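Local atomic coordinates of short-chain type dehydrogenase/reductase (Mycobacterium ulcerans, PDB entry 3SVT), a protein that is probably an NAD(P)-dependent oxidoreductase of the short-chain dehydrogenase/reductase family, built on a Rossmann-type fold. Residues Gly35-Arg43 with Ala81-His89; Asn44-Val52 with Gly63-Asp71. All coordinates share one frame; numbering follows the deposited sequence.

Interaction 1 of 2, residues Gly35-Arg43 with Ala81-His89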
loop_
_atom_site.group_PDB
_atom_site.type_symbol
_atom_site.label_atom_id
_atom_site.label_comp_id
_atom_site.label_asym_id
_atom_site.label_seq_id
_atom_site.Cartn_x
_atom_site.Cartn_y
_atom_site.Cartn_z
ATOM N N GLY B 35 26.245 -25.174 3.655
ATOM C CA GLY B 35 26.075 -26.565 4.083
ATOM C C GLY B 35 24.720 -27.198 3.773
ATOM O O GLY B 35 24.416 -28.299 4.264
ATOM N N ALA B 36 23.917 -26.522 2.958
ATOM C CA ALA B 36 22.606 -27.043 2.546
ATOM C C ALA B 36 22.688 -27.997 1.344
ATOM O O ALA B 36 23.646 -27.960 0.550
ATOM C CB ALA B 36 21.642 -25.894 2.212
ATOM N N SER B 37 21.650 -28.839 1.233
ATOM C CA SER B 37 21.347 -29.581 0.010
ATOM C C SER B 37 20.363 -28.794 -0.846
ATOM O O SER B 37 19.290 -28.387 -0.390
ATOM C CB SER B 37 20.757 -30.950 0.346
ATOM O OG SER B 37 21.755 -31.770 0.915
ATOM N N VAL B 38 20.740 -28.574 -2.097
ATOM C CA VAL B 38 19.926 -27.838 -3.015
ATOM C C VAL B 38 19.657 -28.675 -4.276
ATOM O O VAL B 38 20.561 -29.334 -4.789
ATOM C CB VAL B 38 20.613 -26.539 -3.422
ATOM C CG1 VAL B 38 19.706 -25.736 -4.386
ATOM C CG2 VAL B 38 20.957 -25.705 -2.177
ATOM N N MET B 39 18.413 -28.644 -4.748
ATOM C CA MET B 39 18.076 -29.018 -6.112
ATOM C C MET B 39 17.720 -27.744 -6.877
ATOM O O MET B 39 16.811 -26.985 -6.467
ATOM C CB MET B 39 16.890 -29.984 -6.162
ATOM C CG MET B 39 16.681 -30.596 -7.546
ATOM S SD MET B 39 15.228 -31.661 -7.676
ATOM C CE MET B 39 15.891 -33.166 -6.952
ATOM N N ILE B 40 18.456 -27.498 -7.952
ATOM C CA ILE B 40 18.138 -26.436 -8.901
ATOM C C ILE B 40 17.351 -27.000 -10.086
ATOM O O ILE B 40 17.718 -28.020 -10.659
ATOM C CB ILE B 40 19.376 -25.699 -9.442
ATOM C CG1 ILE B 40 20.424 -26.678 -10.030
ATOM C CG2 ILE B 40 19.993 -24.838 -8.334
ATOM C CD1 ILE B 40 21.618 -25.974 -10.698
ATOM N N VAL B 41 16.260 -26.344 -10.441
ATOM C CA VAL B 41 15.491 -26.751 -11.597
ATOM C C VAL B 41 15.405 -25.562 -12.552
ATOM O O VAL B 41 15.538 -24.395 -12.135
ATOM C CB VAL B 41 14.106 -27.256 -11.196
ATOM C CG1 VAL B 41 14.213 -28.437 -10.239
ATOM C CG2 VAL B 41 13.259 -26.138 -10.589
ATOM N N GLY B 42 15.211 -25.871 -13.828
ATOM C CA GLY B 42 15.108 -24.880 -14.895
ATOM C C GLY B 42 14.959 -25.529 -16.261
ATOM O O GLY B 42 14.995 -26.762 -16.391
ATOM N N ARG B 43 14.807 -24.707 -17.285
ATOM C CA ARG B 43 14.480 -25.207 -18.612
ATOM C C ARG B 43 15.666 -25.883 -19.326
ATOM O O ARG B 43 15.459 -26.839 -20.068
ATOM C CB ARG B 43 13.875 -24.087 -19.486
ATOM N N ALA B 81 9.611 -32.872 -9.834
ATOM C CA ALA B 81 10.768 -32.232 -9.261
ATOM C C ALA B 81 10.600 -32.041 -7.775
ATOM O O ALA B 81 11.544 -32.211 -7.016
ATOM C CB ALA B 81 10.993 -30.883 -9.954
ATOM N N VAL B 82 9.401 -31.666 -7.343
ATOM C CA VAL B 82 9.143 -31.518 -5.922
ATOM C C VAL B 82 9.200 -32.876 -5.192
ATOM O O VAL B 82 9.697 -32.948 -4.100
ATOM C CB VAL B 82 7.806 -30.822 -5.663
ATOM C CG1 VAL B 82 7.471 -30.867 -4.201
ATOM C CG2 VAL B 82 7.853 -29.334 -6.187
ATOM N N ASP B 83 8.669 -33.930 -5.796
ATOM C CA ASP B 83 8.794 -35.304 -5.247
ATOM C C ASP B 83 10.254 -35.678 -5.052
ATOM O O ASP B 83 10.643 -36.184 -4.013
ATOM C CB ASP B 83 8.189 -36.353 -6.191
ATOM C CG ASP B 83 6.690 -36.195 -6.385
ATOM O OD1 ASP B 83 6.027 -35.590 -5.531
ATOM O OD2 ASP B 83 6.170 -36.708 -7.400
ATOM N N ALA B 84 11.045 -35.430 -6.078
ATOM C CA ALA B 84 12.456 -35.804 -6.069
ATOM C C ALA B 84 13.230 -35.074 -4.992
ATOM O O ALA B 84 13.991 -35.677 -4.270
ATOM C CB ALA B 84 13.066 -35.517 -7.411
ATOM N N VAL B 85 13.040 -33.763 -4.867
ATOM C CA VAL B 85 13.797 -33.051 -3.853
ATOM C C VAL B 85 13.405 -33.469 -2.436
ATOM O O VAL B 85 14.229 -33.508 -1.558
ATOM C CB VAL B 85 13.747 -31.547 -4.007
ATOM C CG1 VAL B 85 12.341 -30.999 -3.772
ATOM C CG2 VAL B 85 14.746 -30.927 -3.029
ATOM N N THR B 86 12.135 -33.787 -2.237
ATOM C CA THR B 86 11.627 -34.208 -0.950
ATOM C C THR B 86 12.074 -35.631 -0.579
ATOM O O THR B 86 12.402 -35.924 0.573
ATOM C CB THR B 86 10.097 -34.144 -0.975
ATOM O OG1 THR B 86 9.689 -32.830 -1.392
ATOM C CG2 THR B 86 9.522 -34.474 0.396
ATOM N N ALA B 87 12.069 -36.508 -1.575
ATOM C CA ALA B 87 12.502 -37.888 -1.414
ATOM C C ALA B 87 14.007 -37.975 -1.136
ATOM O O ALA B 87 14.481 -38.978 -0.585
ATOM C CB ALA B 87 12.140 -38.700 -2.654
ATOM N N TRP B 88 14.747 -36.925 -1.496
ATOM C CA TRP B 88 16.205 -36.927 -1.363
ATOM C C TRP B 88 16.632 -37.297 0.061
ATOM O O TRP B 88 17.356 -38.263 0.258
ATOM C CB TRP B 88 16.750 -35.556 -1.740
ATOM C CG TRP B 88 18.256 -35.432 -1.908
ATOM C CD1 TRP B 88 19.213 -36.394 -1.700
ATOM C CD2 TRP B 88 18.967 -34.247 -2.296
ATOM N NE1 TRP B 88 20.469 -35.875 -1.957
ATOM C CE2 TRP B 88 20.339 -34.561 -2.325
ATOM C CE3 TRP B 88 18.570 -32.955 -2.646
ATOM C CZ2 TRP B 88 21.312 -33.624 -2.679
ATOM C CZ3 TRP B 88 19.550 -32.022 -3.005
ATOM C CH2 TRP B 88 20.893 -32.363 -3.018
ATOM N N HIS B 89 16.185 -36.510 1.043
ATOM C CA HIS B 89 16.444 -36.790 2.469
ATOM C C HIS B 89 15.177 -36.973 3.297
ATOM O O HIS B 89 15.269 -37.254 4.498
ATOM C CB HIS B 89 17.265 -35.664 3.104
ATOM C CG HIS B 89 18.589 -35.449 2.449
ATOM N ND1 HIS B 89 18.878 -34.314 1.720
ATOM C CD2 HIS B 89 19.692 -36.235 2.387
ATOM C CE1 HIS B 89 20.108 -34.408 1.247
ATOM N NE2 HIS B 89 20.622 -35.564 1.634
#
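S37 CB sits over one face of the W88 indole, 3.9 Å from the centroid of its six-membered ring and 23° off the normal, a CH-pi contact displaced toward the rim. This is the strand-helix layer packing of the Rossmann-type SDR fold: helix 75-89 runs almost antiparallel to strand 37-42, the axes of the short segments 9.3 Å apart and 166° between their directions. H89 CE1 lies above the same indole face, also near the rim, while W88 CD1 lies over one face of the imidazole. The edge of the indole is turned to the strand backbone: W88 CZ3 comes within 3.4 Å of V38 O, close to the ring plane. S37 OG approaches H89 CE1 obliquely, at 3.1 Å, and the imidazole is hydrogen-bonded through ND1 to T13 OG1 on the neighbouring strand 13-17; R66 makes a cation-pi contact with W88. No hydrogen bond joins the segments; in the middle of the contact M39 packs against A84 and V85. M39 holds CG anti to its own backbone N (chi1 -169°), extends through chi2 and bends at chi3, which turns the terminal methyl in to the A84-V85 part of the helix. Its CB meets V85 CG2 at 3.9 Å, and V41 CG1 reaches A81 CB at 4.1 Å. The methyl at the end of the bent chain, M39 CE, touches A84 CB at 3.7 Å.

Interaction 2 of 2, residues Asn44-Val52 with Gly63-Asp71; sequences NPDKLAGAV and GAIRYEPTD
With chi1 at 80°, Y67 carries its ring between its own backbone N and carbonyl carbon, which stands the phenol up against helix 45-57. L48 meets the ring through CB, 3.5 Å from Y67 CD1, and its chi1 of -73°, with CG anti to the carbonyl carbon, sends CD1 on to P69 CA, 3.7 Å away. The ring lies beneath the helix backbone, with A49 N 4.3 Å above its plane and over its centre. V52 CG2, 3.7 Å from Y67 CB, closes in obliquely to the ring, the two side chains crossing at about a right angle. The same methyl meets I65 CG1 at 3.9 Å, so one valine branch bridges two strand residues whose side chains point to the same side. Toward the start of the helix, P45 CB faces P69 CG. The segment axes are 8.3 Å apart and 176° from parallel, as expected for the helix and second strand of a right-handed beta-alpha-beta unit, here strand 37-42, helix 45-57 and strand 64-69. N44 OD1 caps the helix start through a weak bond from D46 N. Since no hydrogen bond crosses between the segments, their direct adhesion rests on apolar and van der Waals contact.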
loop_
_atom_site.group_PDB
_atom_site.type_symbol
_atom_site.label_atom_id
_atom_site.label_comp_id
_atom_site.label_asym_id
_atom_site.label_seq_id
_atom_site.Cartn_x
_atom_site.Cartn_y
_atom_site.Cartn_z
ATOM N N ASN B 44 16.887 -25.409 -19.079
ATOM C CA ASN B 44 18.062 -25.742 -19.923
ATOM C C ASN B 44 19.036 -26.701 -19.221
ATOM O O ASN B 44 19.800 -26.288 -18.341
ATOM C CB ASN B 44 18.786 -24.450 -20.317
ATOM C CG ASN B 44 19.785 -24.641 -21.456
ATOM O OD1 ASN B 44 20.253 -25.750 -21.727
ATOM N ND2 ASN B 44 20.130 -23.540 -22.119
ATOM N N PRO B 45 18.997 -27.996 -19.589
ATOM C CA PRO B 45 19.896 -28.951 -18.937
ATOM C C PRO B 45 21.395 -28.623 -19.061
ATOM O O PRO B 45 22.151 -28.957 -18.139
ATOM C CB PRO B 45 19.569 -30.279 -19.631
ATOM C CG PRO B 45 18.761 -29.928 -20.814
ATOM C CD PRO B 45 18.072 -28.665 -20.517
ATOM N N ASP B 46 21.801 -27.974 -20.166
ATOM C CA ASP B 46 23.195 -27.504 -20.360
ATOM C C ASP B 46 23.651 -26.604 -19.225
ATOM O O ASP B 46 24.678 -26.868 -18.596
ATOM C CB ASP B 46 23.369 -26.704 -21.661
ATOM C CG ASP B 46 23.139 -27.529 -22.891
ATOM O OD1 ASP B 46 23.832 -28.565 -23.086
ATOM O OD2 ASP B 46 22.265 -27.118 -23.690
ATOM N N LYS B 47 22.886 -25.537 -18.985
ATOM C CA LYS B 47 23.174 -24.596 -17.890
ATOM C C LYS B 47 23.056 -25.254 -16.535
ATOM O O LYS B 47 23.862 -25.005 -15.653
ATOM C CB LYS B 47 22.225 -23.404 -17.906
ATOM C CG LYS B 47 22.518 -22.351 -18.952
ATOM C CD LYS B 47 21.543 -21.168 -18.780
ATOM C CE LYS B 47 21.334 -20.383 -20.082
ATOM N NZ LYS B 47 22.598 -19.806 -20.663
ATOM N N LEU B 48 22.012 -26.054 -16.351
ATOM C CA LEU B 48 21.792 -26.694 -15.068
ATOM C C LEU B 48 22.992 -27.573 -14.699
ATOM O O LEU B 48 23.489 -27.485 -13.587
ATOM C CB LEU B 48 20.485 -27.496 -15.070
ATOM C CG LEU B 48 19.183 -26.662 -15.045
ATOM C CD1 LEU B 48 17.986 -27.591 -15.145
ATOM C CD2 LEU B 48 19.072 -25.743 -13.810
ATOM N N ALA B 49 23.454 -28.397 -15.643
ATOM C CA ALA B 49 24.612 -29.289 -15.437
ATOM C C ALA B 49 25.879 -28.496 -15.148
ATOM O O ALA B 49 26.639 -28.825 -14.220
ATOM C CB ALA B 49 24.835 -30.200 -16.661
ATOM N N GLY B 50 26.103 -27.460 -15.956
ATOM C CA GLY B 50 27.215 -26.534 -15.757
ATOM C C GLY B 50 27.217 -25.941 -14.366
ATOM O O GLY B 50 28.221 -26.039 -13.648
ATOM N N ALA B 51 26.083 -25.337 -13.977
ATOM C CA ALA B 51 25.939 -24.755 -12.655
ATOM C C ALA B 51 26.226 -25.766 -11.545
ATOM O O ALA B 51 26.752 -25.392 -10.513
ATOM C CB ALA B 51 24.519 -24.159 -12.470
ATOM N N VAL B 52 25.861 -27.031 -11.739
ATOM C CA VAL B 52 26.044 -28.065 -10.707
ATOM C C VAL B 52 27.514 -28.400 -10.447
ATOM O O VAL B 52 27.925 -28.541 -9.299
ATOM C CB VAL B 52 25.264 -29.357 -11.055
ATOM C CG1 VAL B 52 25.803 -30.565 -10.289
ATOM C CG2 VAL B 52 23.742 -29.154 -10.800
ATOM N N GLY B 63 27.885 -29.252 1.890
ATOM C CA GLY B 63 26.852 -28.918 0.911
ATOM C C GLY B 63 26.661 -30.011 -0.137
ATOM O O GLY B 63 27.534 -30.852 -0.339
ATOM N N ALA B 64 25.495 -30.016 -0.777
ATOM C CA ALA B 64 25.170 -30.981 -1.832
ATOM C C ALA B 64 24.342 -30.272 -2.890
ATOM O O ALA B 64 23.577 -29.354 -2.568
ATOM C CB ALA B 64 24.396 -32.157 -1.260
ATOM N N ILE B 65 24.494 -30.686 -4.145
ATOM C CA ILE B 65 23.800 -30.041 -5.249
ATOM C C ILE B 65 23.366 -31.077 -6.278
ATOM O O ILE B 65 24.125 -32.012 -6.584
ATOM C CB ILE B 65 24.686 -28.964 -5.912
ATOM C CG1 ILE B 65 23.949 -28.242 -7.043
ATOM C CG2 ILE B 65 25.969 -29.585 -6.479
ATOM C CD1 ILE B 65 22.656 -27.547 -6.652
ATOM N N ARG B 66 22.146 -30.883 -6.794
ATOM C CA ARG B 66 21.503 -31.736 -7.795
ATOM C C ARG B 66 20.742 -30.864 -8.781
ATOM O O ARG B 66 20.422 -29.716 -8.471
ATOM C CB ARG B 66 20.459 -32.644 -7.156
ATOM C CG ARG B 66 20.989 -33.724 -6.290
ATOM C CD ARG B 66 19.850 -34.565 -5.683
ATOM N NE ARG B 66 19.019 -35.231 -6.689
ATOM C CZ ARG B 66 18.159 -36.213 -6.437
ATOM N NH1 ARG B 66 17.996 -36.679 -5.201
ATOM N NH2 ARG B 66 17.457 -36.740 -7.433
ATOM N N TYR B 67 20.404 -31.419 -9.940
ATOM C CA TYR B 67 19.516 -30.733 -10.883
ATOM C C TYR B 67 18.460 -31.662 -11.497
ATOM O O TYR B 67 18.651 -32.866 -11.564
ATOM C CB TYR B 67 20.310 -30.037 -11.969
ATOM C CG TYR B 67 20.795 -30.948 -13.076
ATOM C CD1 TYR B 67 20.173 -30.952 -14.333
ATOM C CD2 TYR B 67 21.872 -31.798 -12.880
ATOM C CE1 TYR B 67 20.623 -31.767 -15.356
ATOM C CE2 TYR B 67 22.322 -32.622 -13.898
ATOM C CZ TYR B 67 21.691 -32.604 -15.125
ATOM O OH TYR B 67 22.140 -33.424 -16.125
ATOM N N GLU B 68 17.333 -31.073 -11.891
ATOM C CA GLU B 68 16.311 -31.730 -12.701
ATOM C C GLU B 68 15.822 -30.708 -13.732
ATOM O O GLU B 68 15.306 -29.668 -13.360
ATOM C CB GLU B 68 15.118 -32.184 -11.854
ATOM C CG GLU B 68 15.403 -33.228 -10.766
ATOM C CD GLU B 68 15.691 -34.620 -11.290
ATOM O OE1 GLU B 68 15.932 -34.775 -12.513
ATOM O OE2 GLU B 68 15.703 -35.568 -10.459
ATOM N N PRO B 69 16.005 -30.987 -15.033
ATOM C CA PRO B 69 15.385 -30.115 -16.046
ATOM C C PRO B 69 13.865 -30.138 -15.892
ATOM O O PRO B 69 13.280 -31.201 -15.705
ATOM C CB PRO B 69 15.797 -30.741 -17.378
ATOM C CG PRO B 69 16.791 -31.787 -17.059
ATOM C CD PRO B 69 16.658 -32.164 -15.630
ATOM N N THR B 70 13.248 -28.957 -15.921
ATOM C CA THR B 70 11.839 -28.790 -15.579
ATOM C C THR B 70 11.308 -27.569 -16.329
ATOM O O THR B 70 11.868 -26.482 -16.218
ATOM C CB THR B 70 11.677 -28.512 -14.080
ATOM O OG1 THR B 70 12.142 -29.619 -13.298
ATOM C CG2 THR B 70 10.227 -28.210 -13.718
ATOM N N ASP B 71 10.248 -27.749 -17.107
ATOM C CA ASP B 71 9.531 -26.625 -17.677
ATOM C C ASP B 71 8.349 -26.366 -16.756
ATOM O O ASP B 71 7.352 -27.103 -16.768
ATOM C CB ASP B 71 9.054 -26.920 -19.099
ATOM C CG ASP B 71 8.153 -25.814 -19.664
ATOM O OD1 ASP B 71 7.656 -24.954 -18.917
ATOM O OD2 ASP B 71 7.931 -25.808 -20.875
#

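Overall arrangement
The centres of interactions 1 and 2 lie 10 Å apart, each about 17 Å from the centre of the chain. Along the sequence the order is strand 37-42, helix 45-57, strand 64-69, helix 75-89, so interaction 2 joins the two inner elements and interaction 1 the two outer ones. Both strands are parallel neighbours in the central sheet, and backbone bonds tie them: V38 N to A64 O at 3.0 Å and G42 O to T70 N at 2.8 Å, both probable. Helices 45-57 and 75-89 cover opposite faces of this sheet region, giving the alpha-beta-alpha sandwich of a Rossmann-type fold, which in SDR enzymes typically binds the dinucleotide cofactor.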